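Local atomic coordinates of aspartate-semialdehyde dehydrogenase 2 (Vibrio cholerae, PDB entry 2R00), a protein that catalyses the NADPH-dependent reductive dephosphorylation of L-aspartyl-4-phosphate to L-aspartate-semialdehyde, a step in lysine and methionine biosynthesis. Residues A[207-212]-A[230-235]. Numbering follows the deposited sequence.
Sequences NGYTKE and MVNPTC
Tyr209 reaches Pro233 with one ring edge, an example of an aromatic packing the loop before a helix, here 211-223, against a strand, 230-238, that is outermost in its sheet within this chain. Its CE2 lies 3.3 Å from Pro233 O, near the ring plane, and 3.9 Å from Pro233 CD. With chi1 at -69°, CG stands anti to the carbonyl carbon, which drops the ring across Pro233 at about a right angle. The phenol oxygen passes beside Asn232; Tyr209 OH and Asn232 OD1 come within 3.5 Å, yet each is hydrogen-bonded to the second subunit, OH to Asn299 O and OD1 to Ile301 N. At the ring edge, Asn207 OD1 closes an Asx turn, accepting from Tyr209 N at 3.0 Å with the donor lifted 44° out of the carbonyl plane.

A second touch comes from the helix's first turn. Glu212, CG anti to the backbone N (chi1 -170°) and extended beyond, lays carboxylate OE2 in van der Waals contact on Cys235 CB, 3.6 Å away; Cys235 N bonds Glu213 OE2. Glu212 OE1 bonds Gln158 NE2, and if Gln158 binds substrate as predicted, Glu212 would sit in the second shell. Within the dimerisation domain, the strand lies between helix 211-223, whose Val217 packs on Pro233, and the second subunit, with strand 149-159 alongside it in the sheet.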
ATOM      1  N   ASN A 207       3.349  17.848 -12.053  1.00 34.16           N
ATOM      2  CA  ASN A 207       2.425  16.765 -12.395  1.00 32.56           C
ATOM      3  C   ASN A 207       1.768  16.086 -11.191  1.00 31.79           C
ATOM      4  O   ASN A 207       1.116  15.053 -11.341  1.00 31.57           O
ATOM      5  CB  ASN A 207       3.109  15.730 -13.298  1.00 32.37           C
ATOM      6  CG  ASN A 207       4.260  15.010 -12.610  1.00 31.56           C
ATOM      7  OD1 ASN A 207       4.564  15.263 -11.444  1.00 30.40           O
ATOM      8  ND2 ASN A 207       4.915  14.118 -13.340  1.00 31.36           N
ATOM      9  N   GLY A 208       1.962  16.662 -10.007  1.00 30.76           N
ATOM     10  CA  GLY A 208       1.376  16.129  -8.784  1.00 30.09           C
ATOM     11  C   GLY A 208       2.249  15.112  -8.072  1.00 28.99           C
ATOM     12  O   GLY A 208       2.001  14.784  -6.921  1.00 28.76           O
ATOM     13  N   TYR A 209       3.271  14.609  -8.761  1.00 28.60           N
ATOM     14  CA  TYR A 209       4.243  13.714  -8.139  1.00 27.54           C
ATOM     15  C   TYR A 209       5.299  14.515  -7.403  1.00 27.71           C
ATOM     16  O   TYR A 209       5.659  15.632  -7.817  1.00 27.76           O
ATOM     17  CB  TYR A 209       4.892  12.799  -9.179  1.00 27.08           C
ATOM     18  CG  TYR A 209       3.933  11.788  -9.752  1.00 26.04           C
ATOM     19  CD1 TYR A 209       3.082  12.126 -10.803  1.00 25.00           C
ATOM     20  CD2 TYR A 209       3.859  10.496  -9.231  1.00 25.22           C
ATOM     21  CE1 TYR A 209       2.189  11.207 -11.334  1.00 25.16           C
ATOM     22  CE2 TYR A 209       2.966   9.562  -9.756  1.00 24.49           C
ATOM     23  CZ  TYR A 209       2.131   9.926 -10.803  1.00 26.44           C
ATOM     24  OH  TYR A 209       1.244   9.015 -11.333  1.00 25.42           O
ATOM     25  N   THR A 210       5.786  13.939  -6.309  1.00 27.07           N
ATOM     26  CA  THR A 210       6.840  14.540  -5.501  1.00 26.76           C
ATOM     27  C   THR A 210       8.220  14.372  -6.138  1.00 26.97           C
ATOM     28  O   THR A 210       8.438  13.437  -6.922  1.00 26.67           O
ATOM     29  CB  THR A 210       6.892  13.910  -4.108  1.00 26.80           C
ATOM     30  OG1 THR A 210       7.321  12.544  -4.214  1.00 26.17           O
ATOM     31  CG2 THR A 210       5.509  13.981  -3.427  1.00 25.96           C
ATOM     32  N   LYS A 211       9.141  15.262  -5.765  1.00 26.59           N
ATOM     33  CA  LYS A 211      10.497  15.298  -6.316  1.00 26.90           C
ATOM     34  C   LYS A 211      11.117  13.922  -6.252  1.00 26.70           C
ATOM     35  O   LYS A 211      11.854  12.770  -6.934  1.00 28.34           O
ATOM     36  CB  LYS A 211      11.385  16.264  -5.532  1.00 27.20           C
ATOM     37  N   GLU A 212      10.973  12.797  -4.614  1.00 29.78           N
ATOM     38  CA  GLU A 212      11.318  11.380  -4.340  1.00 30.13           C
ATOM     39  C   GLU A 212      10.661  10.480  -5.382  1.00 28.48           C
ATOM     40  O   GLU A 212      11.307   9.580  -5.905  1.00 28.84           O
ATOM     41  CB  GLU A 212      10.886  11.006  -2.927  1.00 30.12           C
ATOM     42  CG  GLU A 212      11.393   9.661  -2.424  1.00 32.18           C
ATOM     43  CD  GLU A 212      10.876   9.334  -1.026  1.00 32.92           C
ATOM     44  OE1 GLU A 212      11.450   8.426  -0.378  1.00 37.30           O
ATOM     45  OE2 GLU A 212       9.904   9.988  -0.570  1.00 35.75           O
ATOM     46  N   MET A 230       6.617   3.470 -18.517  1.00 31.10           N
ATOM     47  CA  MET A 230       6.013   4.452 -17.624  1.00 30.41           C
ATOM     48  C   MET A 230       6.001   3.926 -16.191  1.00 29.04           C
ATOM     49  O   MET A 230       5.713   2.753 -15.944  1.00 28.94           O
ATOM     50  CB  MET A 230       4.620   4.847 -18.118  1.00 30.43           C
ATOM     51  CG  MET A 230       4.637   5.593 -19.483  1.00 34.19           C
ATOM     52  SD  MET A 230       5.466   7.219 -19.482  1.00 40.39           S
ATOM     53  CE  MET A 230       7.084   6.814 -20.159  1.00 38.66           C
ATOM     54  N   VAL A 231       6.355   4.806 -15.260  1.00 28.02           N
ATOM     55  CA  VAL A 231       6.462   4.466 -13.849  1.00 26.55           C
ATOM     56  C   VAL A 231       5.677   5.507 -13.060  1.00 25.95           C
ATOM     57  O   VAL A 231       5.895   6.709 -13.208  1.00 25.71           O
ATOM     58  CB  VAL A 231       7.932   4.465 -13.362  1.00 26.57           C
ATOM     59  CG1 VAL A 231       8.017   3.913 -11.936  1.00 25.55           C
ATOM     60  CG2 VAL A 231       8.845   3.661 -14.324  1.00 24.99           C
ATOM     61  N   ASN A 232       4.762   5.040 -12.226  1.00 25.23           N
ATOM     62  CA  ASN A 232       3.899   5.924 -11.447  1.00 24.61           C
ATOM     63  C   ASN A 232       4.001   5.584  -9.958  1.00 24.50           C
ATOM     64  O   ASN A 232       3.248   4.743  -9.461  1.00 24.10           O
ATOM     65  CB  ASN A 232       2.466   5.788 -11.970  1.00 24.39           C
ATOM     66  CG  ASN A 232       2.374   6.075 -13.464  1.00 23.67           C
ATOM     67  OD1 ASN A 232       2.667   7.181 -13.895  1.00 23.92           O
ATOM     68  ND2 ASN A 232       2.012   5.069 -14.256  1.00 22.12           N
ATOM     69  N   PRO A 233       4.979   6.187  -9.254  1.00 24.86           N
ATOM     70  CA  PRO A 233       5.186   5.877  -7.846  1.00 25.06           C
ATOM     71  C   PRO A 233       4.375   6.740  -6.883  1.00 25.71           C
ATOM     72  O   PRO A 233       4.086   7.917  -7.170  1.00 25.83           O
ATOM     73  CB  PRO A 233       6.689   6.162  -7.634  1.00 25.15           C
ATOM     74  CG  PRO A 233       7.227   6.597  -8.984  1.00 25.01           C
ATOM     75  CD  PRO A 233       6.016   7.116  -9.722  1.00 24.68           C
ATOM     76  N   THR A 234       4.026   6.136  -5.750  1.00 25.81           N
ATOM     77  CA  THR A 234       3.469   6.838  -4.606  1.00 26.23           C
ATOM     78  C   THR A 234       4.339   6.482  -3.408  1.00 26.95           C
ATOM     79  O   THR A 234       4.405   5.327  -2.994  1.00 26.69           O
ATOM     80  CB  THR A 234       2.001   6.447  -4.351  1.00 25.96           C
ATOM     81  OG1 THR A 234       1.239   6.677  -5.539  1.00 25.92           O
ATOM     82  CG2 THR A 234       1.406   7.297  -3.217  1.00 26.42           C
ATOM     83  N   CYS A 235       5.048   7.476  -2.884  1.00 28.18           N
ATOM     84  CA  CYS A 235       5.976   7.245  -1.796  1.00 29.51           C
ATOM     85  C   CYS A 235       5.315   7.716  -0.514  1.00 30.40           C
ATOM     86  O   CYS A 235       5.138   8.916  -0.295  1.00 30.81           O
ATOM     87  CB  CYS A 235       7.316   7.940  -2.074  1.00 29.54           C
ATOM     88  SG  CYS A 235       8.106   7.272  -3.584  1.00 31.36           S
TER